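Local coordinates for protein Lys-gingipain catalytic subunit (Porphyromonas gingivalis, PDB 6I9A) that cleaves a range of proteins after lysine as a secreted, calcium-binding cysteine protease and may act as a virulence factor in periodontal disease, at residues A[61-66]-A[80-85]; A[66-71]-A[106-111]; A[101-106]-A[112-117]. All coordinates share one frame; numbering follows the deposited sequence.

Contact 1: A[61-66]-A[80-85]; sequences AFIHKK and LALVGD. With CA (calcium ion), chain H.
Helix 56-72 lies on the parallel sheet here, and the backbones come nearest where the CA atoms of Ile63 and Leu80 stand 8.5 Å apart. This is the second half of a beta-alpha-beta crossover in the catalytic domain: the chain leaves strand 40-46, runs along the helix, passes strand 14-20 and enters the sheet as strand 79-83. Segment 61-66 belongs to the helix, 80-85 to the strand and the loop after it.

Within 61-66, Ile63 alone touches 80-85, and both arms of its side chain do so. The side chains of Ile63 and Leu80 cross at about a right angle, which sets two methyls of each against the other: CG2 of Ile63 is 3.9 Å from CD2 of Leu80, and CD1 of Ile63 is 4.0 Å from CD1 of Leu80. With CG1 anti to its carbonyl carbon and the chain extended beyond it (chi2 167°), Ile63 also reaches on to Leu82, whose CD2 lies 4.2 Å from CD1 of Ile63. No hydrogen bond joins the segments, so the join is purely apolar; all three residues are buried, and Tyr105 touches each of them, making a common core between helix, strand and the short helix 103-106.

Past the strand, the chain turns through Gly84, at a positive phi of 133°, and reaches the first calcium site. Phe254 and Glu263 help to complete that shell with three waters, while Arg267 hydrogen-bonds OD2 of Asp85. The carboxylate of Asp85 binds the calcium ion with both oxygens, OD1 and OD2 each 2.5 Å away.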
# COMPACT_ATOMS: atom_id res chain seq x y z
N ALA A 61 -6.26 12.41 -18.97
CA ALA A 61 -7.63 12.81 -19.27
C ALA A 61 -8.57 11.61 -19.13
O ALA A 61 -9.69 11.77 -18.63
CB ALA A 61 -7.71 13.39 -20.68
N PHE A 62 -8.13 10.42 -19.56
CA PHE A 62 -8.91 9.18 -19.44
C PHE A 62 -9.23 8.89 -17.98
O PHE A 62 -10.37 8.61 -17.61
CB PHE A 62 -8.13 8.04 -20.08
CG PHE A 62 -8.81 6.70 -19.89
CD1 PHE A 62 -9.94 6.36 -20.63
CD2 PHE A 62 -8.41 5.83 -18.87
CE1 PHE A 62 -10.57 5.12 -20.44
CE2 PHE A 62 -9.08 4.62 -18.65
CZ PHE A 62 -10.14 4.28 -19.44
N ILE A 63 -8.19 8.95 -17.13
CA ILE A 63 -8.39 8.63 -15.72
C ILE A 63 -9.32 9.62 -15.05
O ILE A 63 -10.22 9.25 -14.26
CB ILE A 63 -7.03 8.58 -15.01
CG1 ILE A 63 -6.21 7.35 -15.53
CG2 ILE A 63 -7.21 8.56 -13.49
CD1 ILE A 63 -4.73 7.44 -15.11
N HIS A 64 -9.10 10.93 -15.34
CA HIS A 64 -9.93 11.96 -14.71
C HIS A 64 -11.41 11.78 -15.08
O HIS A 64 -12.30 11.94 -14.25
CB HIS A 64 -9.44 13.35 -15.07
CG HIS A 64 -8.15 13.73 -14.41
ND1 HIS A 64 -7.74 15.05 -14.40
CD2 HIS A 64 -7.26 12.99 -13.71
CE1 HIS A 64 -6.58 15.08 -13.74
NE2 HIS A 64 -6.24 13.86 -13.32
N LYS A 65 -11.66 11.45 -16.37
CA LYS A 65 -13.04 11.25 -16.82
C LYS A 65 -13.64 10.01 -16.14
O LYS A 65 -14.78 10.05 -15.70
CB LYS A 65 -13.08 11.17 -18.34
CG LYS A 65 -14.47 10.92 -18.89
CD LYS A 65 -14.47 10.87 -20.42
CE LYS A 65 -15.84 11.15 -21.03
NZ LYS A 65 -16.92 10.30 -20.46
N LYS A 66 -12.86 8.93 -16.02
CA LYS A 66 -13.36 7.77 -15.31
C LYS A 66 -13.72 8.09 -13.87
O LYS A 66 -14.73 7.63 -13.36
CB LYS A 66 -12.32 6.64 -15.30
CG LYS A 66 -12.24 5.84 -16.58
CD LYS A 66 -13.50 4.96 -16.70
CE LYS A 66 -13.52 4.12 -17.95
NZ LYS A 66 -14.61 3.09 -17.82
N LEU A 80 -6.44 3.52 -7.89
CA LEU A 80 -5.89 3.66 -9.23
C LEU A 80 -4.60 2.87 -9.28
O LEU A 80 -3.64 3.23 -8.63
CB LEU A 80 -5.68 5.15 -9.58
CG LEU A 80 -4.93 5.40 -10.88
CD1 LEU A 80 -5.72 4.91 -12.11
CD2 LEU A 80 -4.62 6.90 -11.03
N ALA A 81 -4.59 1.79 -10.09
CA ALA A 81 -3.41 0.95 -10.28
C ALA A 81 -2.78 1.26 -11.62
O ALA A 81 -3.41 1.08 -12.66
CB ALA A 81 -3.80 -0.51 -10.22
N LEU A 82 -1.56 1.77 -11.62
CA LEU A 82 -0.78 2.05 -12.82
C LEU A 82 0.17 0.90 -13.00
O LEU A 82 0.93 0.56 -12.08
CB LEU A 82 -0.01 3.39 -12.67
CG LEU A 82 -0.86 4.58 -12.29
CD1 LEU A 82 0.05 5.81 -12.05
CD2 LEU A 82 -1.90 4.89 -13.41
N VAL A 83 0.13 0.24 -14.15
CA VAL A 83 0.96 -0.94 -14.39
C VAL A 83 1.93 -0.66 -15.54
O VAL A 83 1.50 -0.49 -16.69
CB VAL A 83 0.08 -2.19 -14.68
CG1 VAL A 83 0.97 -3.41 -14.88
CG2 VAL A 83 -0.92 -2.39 -13.55
N GLY A 84 3.20 -0.59 -15.20
CA GLY A 84 4.25 -0.25 -16.15
C GLY A 84 5.19 0.80 -15.61
O GLY A 84 4.91 1.48 -14.62
N ASP A 85 6.32 0.89 -16.27
CA ASP A 85 7.33 1.89 -15.98
C ASP A 85 7.03 3.15 -16.85
O ASP A 85 6.00 3.25 -17.51
CB ASP A 85 8.73 1.30 -16.19
CG ASP A 85 9.89 1.99 -15.45
OD1 ASP A 85 9.72 3.17 -15.01
OD2 ASP A 85 10.95 1.36 -15.29
CA CA H . 11.97 3.20 -13.91
O HOH W 1 12.18 4.45 -15.99
O HOH W 2 14.00 4.36 -13.20
O HOH W 3 13.74 1.82 -14.65

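Contact 2: A[66-71]-A[106-111]; sequences KYNDGL and SAVDGD. With CA (calcium ion), chain G.
Val108 pushes its two methyls against neighbouring residues of helix 56-72, CG2 mainly against Tyr67, CG1 against the amide of Asn68 and also near the Tyr67 ring. CG2 rests 4.0 Å from CB of Tyr67 and about as far from the root of the ring, the side chains meeting at a slant, whereas CG1 is 3.6 Å from ND2 of Asn68. The side chains of Asn68 and Val108 approach from opposite directions, and CG1 is equally near the amide oxygen of Asn68. CG1 is anti to the backbone N of Val108 (chi1 -179°), which leaves CG2 beside that N and turned to Tyr67. The CA atoms of Tyr67 and Val108 are 7.7 Å apart, the closest backbone approach, and no direct hydrogen bond crosses. Water 4 bridges instead at the surface, accepting from ND2 of Asn68 at 3.0 Å and giving a weak bond to the carbonyl of Val108.

Val108 stands at the entrance of a calcium-binding loop between the short helix 103-106 and strand 117-121, part of the C25 peptidase domain, in which every second residue from Asp109 to Glu115 supplies a ligand. Asp109 OD1 is 2.3 Å from the calcium ion and Asp111 OD1 is 2.4 Å from it, so each carboxylate binds through one oxygen. Water 5, itself on the metal, donates to the carbonyls of both aspartates, and metal-bound water 6 donates to OD2 of Asp111 at 2.7 Å. Glu115, also a ligand of this calcium ion, accepts the backbone N-H of Val108 on OE2 and so ties Val108 to the site; Tyr67 also leans on Glu115 and Met116.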
# COMPACT_ATOMS: atom_id res chain seq x y z
N LYS A 66 -12.86 8.93 -16.02
CA LYS A 66 -13.36 7.77 -15.31
C LYS A 66 -13.72 8.09 -13.87
O LYS A 66 -14.73 7.63 -13.36
CB LYS A 66 -12.32 6.64 -15.30
CG LYS A 66 -12.24 5.84 -16.58
CD LYS A 66 -13.50 4.96 -16.70
CE LYS A 66 -13.52 4.12 -17.95
NZ LYS A 66 -14.61 3.09 -17.82
N TYR A 67 -12.85 8.87 -13.16
CA TYR A 67 -13.18 9.22 -11.79
C TYR A 67 -14.47 10.06 -11.76
O TYR A 67 -15.35 9.80 -10.94
CB TYR A 67 -12.00 10.01 -11.17
CG TYR A 67 -12.38 10.42 -9.78
CD1 TYR A 67 -12.93 11.67 -9.53
CD2 TYR A 67 -12.27 9.52 -8.70
CE1 TYR A 67 -13.44 12.00 -8.28
CE2 TYR A 67 -12.79 9.83 -7.45
CZ TYR A 67 -13.35 11.08 -7.24
OH TYR A 67 -13.83 11.43 -5.99
N ASN A 68 -14.52 11.14 -12.56
CA ASN A 68 -15.68 12.02 -12.51
C ASN A 68 -16.97 11.31 -12.89
O ASN A 68 -17.99 11.54 -12.25
CB ASN A 68 -15.42 13.21 -13.42
CG ASN A 68 -14.41 14.18 -12.82
OD1 ASN A 68 -14.36 14.40 -11.61
ND2 ASN A 68 -13.63 14.82 -13.68
N ASP A 69 -16.90 10.44 -13.91
CA ASP A 69 -18.09 9.68 -14.31
C ASP A 69 -18.48 8.70 -13.21
O ASP A 69 -19.66 8.58 -12.88
CB ASP A 69 -17.86 8.92 -15.61
CG ASP A 69 -17.79 9.77 -16.86
OD1 ASP A 69 -18.17 10.97 -16.79
OD2 ASP A 69 -17.35 9.25 -17.92
N GLY A 70 -17.50 8.08 -12.57
CA GLY A 70 -17.84 7.14 -11.51
C GLY A 70 -18.45 7.85 -10.31
O GLY A 70 -19.46 7.41 -9.73
N LEU A 71 -17.85 8.98 -9.92
CA LEU A 71 -18.41 9.76 -8.79
C LEU A 71 -19.88 10.19 -9.05
O LEU A 71 -20.74 10.06 -8.18
CB LEU A 71 -17.53 10.98 -8.59
CG LEU A 71 -17.95 11.86 -7.39
CD1 LEU A 71 -17.71 11.11 -6.07
CD2 LEU A 71 -17.19 13.18 -7.43
N SER A 106 -3.95 11.10 -10.15
CA SER A 106 -4.87 10.90 -9.00
C SER A 106 -5.58 12.18 -8.58
O SER A 106 -6.67 12.08 -8.00
CB SER A 106 -4.10 10.33 -7.80
OG SER A 106 -3.26 11.23 -7.10
N ALA A 107 -5.01 13.33 -8.83
CA ALA A 107 -5.52 14.62 -8.37
C ALA A 107 -6.40 15.13 -9.47
O ALA A 107 -5.92 15.66 -10.47
CB ALA A 107 -4.35 15.56 -8.05
N VAL A 108 -7.71 14.96 -9.28
CA VAL A 108 -8.66 15.24 -10.37
C VAL A 108 -9.24 16.66 -10.29
O VAL A 108 -9.28 17.37 -11.31
CB VAL A 108 -9.78 14.19 -10.40
CG1 VAL A 108 -10.76 14.45 -11.54
CG2 VAL A 108 -9.21 12.78 -10.50
N ASP A 109 -9.66 17.07 -9.10
CA ASP A 109 -10.17 18.42 -8.92
C ASP A 109 -8.96 19.36 -8.68
O ASP A 109 -7.80 18.97 -8.92
CB ASP A 109 -11.29 18.51 -7.87
CG ASP A 109 -10.98 17.96 -6.50
OD1 ASP A 109 -9.83 17.98 -6.10
OD2 ASP A 109 -11.92 17.51 -5.84
N GLY A 110 -9.22 20.63 -8.34
CA GLY A 110 -8.16 21.62 -8.37
C GLY A 110 -7.04 21.58 -7.36
O GLY A 110 -6.05 22.30 -7.52
N ASP A 111 -7.25 20.85 -6.26
CA ASP A 111 -6.25 20.92 -5.21
C ASP A 111 -5.16 19.85 -5.40
O ASP A 111 -5.10 19.17 -6.44
CB ASP A 111 -6.96 20.86 -3.85
CG ASP A 111 -7.56 19.54 -3.51
OD1 ASP A 111 -7.25 18.51 -4.23
OD2 ASP A 111 -8.32 19.47 -2.53
CA CA G . -8.32 16.58 -5.07
O HOH W 4 -11.79 17.16 -13.58
O HOH W 5 -6.96 17.26 -6.96
O HOH W 6 -9.25 16.95 -2.90

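Contact 3: A[101-106]-A[112-117]; sequences TDLYYS and YFPEMY. With CA (calcium ion), chain G.
Ser106 O receives the backbone N-H of Glu115 in a nearly straight bond, 2.8 Å from N to O with 171° at the hydrogen, although the donor stands well above the carbonyl plane. It is the sole hydrogen bond between the segments and ties Ser106, in the weakly bonded helical turn, to the returning chain. The hydroxyl of Ser106 turns back and donates to the carbonyl of Leu103; with OG between backbone N and carbonyl carbon (chi1 75°) it also lies against the ring of Pro114, 3.2 Å from CB.

Leu103 crosses Pro114 at about a right angle, its CD1 3.7 Å from CG of the proline. The same methyl sits 3.6 Å from Tyr112 O, a buried carbonyl without a hydrogen-bond partner. The end of Met116, bent at chi3, brings CE within 4.0 Å of Tyr105 O. At the start of segment 101-106, OG1 of Thr101 caps the turn by accepting from Leu103 N.

Glu115 bends at chi2 (55°), curling its carboxylate back to the calcium ion, which OE1 and OE2 both bind at 2.5 Å; OE2 is shared with the amide of Val108. Phe113 O, Asp109, Asp111 and two waters complete a seven-oxygen calcium site whose protein ligands all come from one loop, Asp109 to Glu115, in the C25 peptidase domain.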
# COMPACT_ATOMS: atom_id res chain seq x y z
N THR A 101 6.37 12.48 -10.88
CA THR A 101 5.28 12.19 -9.95
C THR A 101 4.14 11.58 -10.73
O THR A 101 3.90 11.88 -11.91
CB THR A 101 4.78 13.46 -9.20
OG1 THR A 101 3.82 13.11 -8.20
CG2 THR A 101 4.16 14.53 -10.11
N ASP A 102 3.38 10.77 -9.98
CA ASP A 102 2.11 10.21 -10.43
C ASP A 102 0.94 10.97 -9.81
O ASP A 102 -0.22 10.63 -10.08
CB ASP A 102 1.99 8.72 -10.04
CG ASP A 102 2.83 7.81 -10.89
OD1 ASP A 102 3.16 8.20 -12.02
OD2 ASP A 102 3.17 6.68 -10.41
N LEU A 103 1.22 12.02 -9.01
CA LEU A 103 0.13 12.70 -8.31
C LEU A 103 -0.96 13.17 -9.25
O LEU A 103 -2.16 13.10 -8.87
CB LEU A 103 0.69 13.93 -7.56
CG LEU A 103 -0.38 14.75 -6.79
CD1 LEU A 103 -1.09 13.95 -5.72
CD2 LEU A 103 0.23 16.00 -6.20
N TYR A 104 -0.58 13.71 -10.42
CA TYR A 104 -1.60 14.37 -11.25
C TYR A 104 -2.48 13.39 -12.03
O TYR A 104 -3.52 13.80 -12.54
CB TYR A 104 -0.94 15.42 -12.12
CG TYR A 104 -0.39 16.50 -11.20
CD1 TYR A 104 0.99 16.63 -11.00
CD2 TYR A 104 -1.25 17.29 -10.44
CE1 TYR A 104 1.50 17.55 -10.08
CE2 TYR A 104 -0.75 18.20 -9.52
CZ TYR A 104 0.62 18.33 -9.34
OH TYR A 104 1.11 19.19 -8.38
N TYR A 105 -2.16 12.10 -12.00
CA TYR A 105 -3.15 11.12 -12.47
C TYR A 105 -4.29 11.00 -11.45
O TYR A 105 -5.44 10.81 -11.83
CB TYR A 105 -2.51 9.74 -12.64
CG TYR A 105 -1.48 9.68 -13.77
CD1 TYR A 105 -1.80 10.11 -15.06
CD2 TYR A 105 -0.20 9.20 -13.53
CE1 TYR A 105 -0.84 10.07 -16.08
CE2 TYR A 105 0.77 9.16 -14.54
CZ TYR A 105 0.43 9.59 -15.82
OH TYR A 105 1.38 9.58 -16.82
N SER A 106 -3.95 11.10 -10.15
CA SER A 106 -4.87 10.90 -9.00
C SER A 106 -5.58 12.18 -8.58
O SER A 106 -6.67 12.08 -8.00
CB SER A 106 -4.10 10.33 -7.80
OG SER A 106 -3.26 11.23 -7.10
N TYR A 112 -4.29 19.69 -4.39
CA TYR A 112 -3.21 18.71 -4.54
C TYR A 112 -3.46 17.40 -3.80
O TYR A 112 -2.57 16.53 -3.71
CB TYR A 112 -1.83 19.29 -4.18
CG TYR A 112 -1.75 19.95 -2.82
CD1 TYR A 112 -1.96 19.22 -1.65
CD2 TYR A 112 -1.49 21.31 -2.70
CE1 TYR A 112 -1.90 19.82 -0.39
CE2 TYR A 112 -1.41 21.91 -1.45
CZ TYR A 112 -1.62 21.16 -0.30
OH TYR A 112 -1.56 21.73 0.95
N PHE A 113 -4.68 17.23 -3.25
CA PHE A 113 -5.04 16.00 -2.60
C PHE A 113 -5.59 14.99 -3.60
O PHE A 113 -6.53 15.33 -4.35
CB PHE A 113 -6.08 16.20 -1.52
CG PHE A 113 -5.60 16.99 -0.34
CD1 PHE A 113 -4.94 16.37 0.71
CD2 PHE A 113 -5.77 18.37 -0.29
CE1 PHE A 113 -4.51 17.10 1.83
CE2 PHE A 113 -5.34 19.10 0.83
CZ PHE A 113 -4.71 18.46 1.88
N PRO A 114 -5.07 13.78 -3.64
CA PRO A 114 -5.62 12.78 -4.56
C PRO A 114 -7.08 12.46 -4.32
O PRO A 114 -7.55 12.47 -3.17
CB PRO A 114 -4.79 11.51 -4.26
CG PRO A 114 -3.51 12.06 -3.68
CD PRO A 114 -3.94 13.25 -2.86
N GLU A 115 -7.77 12.07 -5.40
CA GLU A 115 -9.14 11.52 -5.34
C GLU A 115 -9.15 10.02 -5.19
O GLU A 115 -10.20 9.49 -4.84
CB GLU A 115 -9.90 11.91 -6.63
CG GLU A 115 -10.69 13.23 -6.47
CD GLU A 115 -9.83 14.38 -6.00
OE1 GLU A 115 -9.91 14.72 -4.80
OE2 GLU A 115 -9.06 14.94 -6.82
N MET A 116 -8.02 9.35 -5.50
CA MET A 116 -7.90 7.91 -5.49
C MET A 116 -6.59 7.51 -4.85
O MET A 116 -5.59 8.23 -5.06
CB MET A 116 -7.92 7.36 -6.93
CG MET A 116 -9.28 7.55 -7.63
SD MET A 116 -9.18 7.34 -9.44
CE MET A 116 -8.41 8.93 -9.89
N TYR A 117 -6.53 6.36 -4.21
CA TYR A 117 -5.27 5.79 -3.75
C TYR A 117 -4.54 5.20 -4.92
O TYR A 117 -5.03 4.25 -5.56
CB TYR A 117 -5.55 4.67 -2.75
CG TYR A 117 -5.85 5.08 -1.33
CD1 TYR A 117 -5.36 6.28 -0.79
CD2 TYR A 117 -6.52 4.21 -0.46
CE1 TYR A 117 -5.55 6.59 0.56
CE2 TYR A 117 -6.72 4.52 0.88
CZ TYR A 117 -6.22 5.71 1.38
OH TYR A 117 -6.41 6.04 2.71
CA CA G . -8.32 16.58 -5.07
O HOH W 6 -9.25 16.95 -2.90
O HOH W 5 -6.96 17.26 -6.96

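How the contacts relate
From the N terminus, helix 56-72 comes first. Contact 1 closes the link from this helix into strand 79-83. Contact 2 starts from the helix's last turns, sharing Lys66 with contact 1, and closes a much longer excursion onto the calcium loop; the two therefore cross. Contact 3 closes the small loop 107-111 itself. It follows contact 1 in series but crosses contact 2, sharing Ser106, the calcium ion and waters 5 and 6. Cross-links bind the group together: His64 NE2 with Tyr104 O, and Leu80 N with Tyr117 O, where strand 117-121 joins the sheet. Together they tie helix 56-72, strands 79-83 and 117-121 and the calcium loop between 103-106 and 117-121.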